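Local structure of 4-oxalmesaconate hydratase (Pseudomonas putida, 5CGZ) at residues M32-L37 with L74-E79. The protein catalyses the zinc-dependent hydration of 4-carboxy-2-hydroxymuconate (oxalomesaconate enol) in gallate degradation. Sequence-based numbering, arbitrary orientation.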
loop_
_atom_site.group_PDB
_atom_site.type_symbol
_atom_site.label_atom_id
_atom_site.label_comp_id
_atom_site.label_asym_id
_atom_site.label_seq_id
_atom_site.Cartn_x
_atom_site.Cartn_y
_atom_site.Cartn_z
ATOM N N MET A 32 23.678 -24.638 -11.020
ATOM C CA MET A 32 22.941 -23.428 -11.335
ATOM C C MET A 32 22.593 -23.405 -12.814
ATOM O O MET A 32 23.475 -23.529 -13.658
ATOM C CB MET A 32 23.756 -22.191 -10.955
ATOM C CG MET A 32 24.057 -22.081 -9.452
ATOM S SD MET A 32 22.558 -22.019 -8.433
ATOM C CE MET A 32 21.713 -20.613 -9.175
ATOM N N HIS A 33 21.308 -23.252 -13.121
ATOM C CA HIS A 33 20.863 -23.150 -14.511
ATOM C C HIS A 33 20.187 -21.811 -14.797
ATOM O O HIS A 33 19.335 -21.357 -14.028
ATOM C CB HIS A 33 19.896 -24.286 -14.858
ATOM C CG HIS A 33 19.518 -24.319 -16.308
ATOM N ND1 HIS A 33 20.448 -24.482 -17.317
ATOM C CD2 HIS A 33 18.317 -24.186 -16.924
ATOM C CE1 HIS A 33 19.835 -24.457 -18.488
ATOM N NE2 HIS A 33 18.540 -24.278 -18.278
ATOM N N VAL A 34 20.553 -21.202 -15.917
ATOM C CA VAL A 34 19.986 -19.929 -16.335
ATOM C C VAL A 34 19.174 -20.093 -17.618
ATOM O O VAL A 34 19.664 -20.649 -18.608
ATOM C CB VAL A 34 21.090 -18.877 -16.562
ATOM C CG1 VAL A 34 20.509 -17.562 -17.085
ATOM C CG2 VAL A 34 21.856 -18.640 -15.276
ATOM N N VAL A 35 17.930 -19.626 -17.593
ATOM C CA VAL A 35 17.156 -19.458 -18.817
ATOM C C VAL A 35 17.123 -17.976 -19.198
ATOM O O VAL A 35 16.647 -17.146 -18.420
ATOM C CB VAL A 35 15.708 -19.959 -18.679
ATOM C CG1 VAL A 35 14.908 -19.599 -19.928
ATOM C CG2 VAL A 35 15.664 -21.456 -18.426
ATOM N N CYS A 36 17.636 -17.653 -20.386
ATOM C CA CYS A 36 17.484 -16.322 -20.972
ATOM C C CYS A 36 16.353 -16.346 -21.984
ATOM O O CYS A 36 16.477 -16.968 -23.038
ATOM C CB CYS A 36 18.769 -15.867 -21.653
ATOM S SG CYS A 36 20.193 -15.749 -20.570
ATOM N N LEU A 37 15.252 -15.670 -21.676
ATOM C CA LEU A 37 14.075 -15.754 -22.532
ATOM C C LEU A 37 14.333 -15.088 -23.884
ATOM O O LEU A 37 13.826 -15.537 -24.914
ATOM C CB LEU A 37 12.857 -15.129 -21.843
ATOM C CG LEU A 37 12.387 -15.841 -20.565
ATOM C CD1 LEU A 37 11.321 -15.025 -19.840
ATOM C CD2 LEU A 37 11.872 -17.241 -20.872
ATOM N N LEU A 74 30.818 -17.775 -14.004
ATOM C CA LEU A 74 30.016 -17.853 -12.786
ATOM C C LEU A 74 29.826 -19.300 -12.322
ATOM O O LEU A 74 29.605 -19.551 -11.138
ATOM C CB LEU A 74 28.656 -17.182 -13.005
ATOM C CG LEU A 74 28.711 -15.681 -13.326
ATOM C CD1 LEU A 74 27.332 -15.182 -13.761
ATOM C CD2 LEU A 74 29.243 -14.870 -12.131
ATOM N N GLY A 75 29.919 -20.249 -13.252
ATOM C CA GLY A 75 29.708 -21.651 -12.926
ATOM C C GLY A 75 28.266 -22.104 -13.127
ATOM O O GLY A 75 27.757 -22.928 -12.373
ATOM N N ALA A 76 27.599 -21.566 -14.143
ATOM C CA ALA A 76 26.220 -21.950 -14.439
ATOM C C ALA A 76 26.100 -22.503 -15.841
ATOM O O ALA A 76 26.916 -22.191 -16.704
ATOM C CB ALA A 76 25.287 -20.761 -14.288
ATOM N N SER A 77 25.072 -23.311 -16.077
ATOM C CA SER A 77 24.689 -23.627 -17.444
ATOM C C SER A 77 23.653 -22.596 -17.881
ATOM O O SER A 77 23.006 -21.970 -17.036
ATOM C CB SER A 77 24.140 -25.049 -17.553
ATOM O OG SER A 77 23.011 -25.232 -16.717
ATOM N N VAL A 78 23.505 -22.401 -19.187
ATOM C CA VAL A 78 22.567 -21.405 -19.701
ATOM C C VAL A 78 21.900 -21.885 -20.988
ATOM O O VAL A 78 22.537 -22.523 -21.828
ATOM C CB VAL A 78 23.270 -20.053 -19.952
ATOM C CG1 VAL A 78 24.428 -20.230 -20.920
ATOM C CG2 VAL A 78 22.272 -19.008 -20.470
ATOM N N GLU A 79 20.607 -21.609 -21.128
ATOM C CA GLU A 79 19.917 -21.893 -22.381
ATOM C C GLU A 79 19.147 -20.659 -22.822
ATOM O O GLU A 79 18.858 -19.772 -22.010
ATOM C CB GLU A 79 18.987 -23.103 -22.245
ATOM C CG GLU A 79 17.734 -22.857 -21.437
ATOM C CD GLU A 79 16.896 -24.115 -21.273
ATOM O OE1 GLU A 79 16.922 -24.722 -20.176
ATOM O OE2 GLU A 79 16.205 -24.498 -22.237
HETATM O O HOH W 1 23.379 -26.747 -14.541
HETATM O O HOH W 2 26.298 -24.840 -11.476
#
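In His33, chi1 (-174°) sets CG anti to the backbone N, and the turn about chi2 points the nitrogen-bearing edge of the ring at Ser77 and Glu79; CG of Glu79 sits between its own backbone N and carbonyl carbon (chi1 73°). Both ring nitrogens are engaged at the ring edge. ND1 of His33 shares a hydrogen bond with OG of Ser77 at 2.7 Å, and NE2 donates to the anti lone pair of OE1 of Glu79 at 2.5 Å, with ring and carboxylate planes 64° apart. Together the two bonds fix the rotation of the imidazole, and a water on Ser77 OG extends the network. Arg104, from helix 92-105, makes a salt bridge to the same OE1, which would tend to keep the carboxylate ionised. An alanine at His33 would probably leave Ser77 OG and Glu79 OE1 without their shared partner and the carboxylate freer to turn.

The backbones carrying these side chains belong to strands 31-36 and 76-80, which run parallel at the margin of the Rossmann-like sheet, 76-80 being outermost within the chain. Val34 N donates to Ser77 O (2.8 Å) and Val34 O accepts from Glu79 N (2.9 Å); Cys36 N reaches Glu79 O. On the opposite face, which helix 13-27 covers, Val34 CG1 meets Val78 CG2 at 4.1 Å, and Cys36 SG touches that same Val78 methyl at 3.9 Å. At the strand's entrance Gly75, with positive phi, closes helix 56-74 in a Schellman motif.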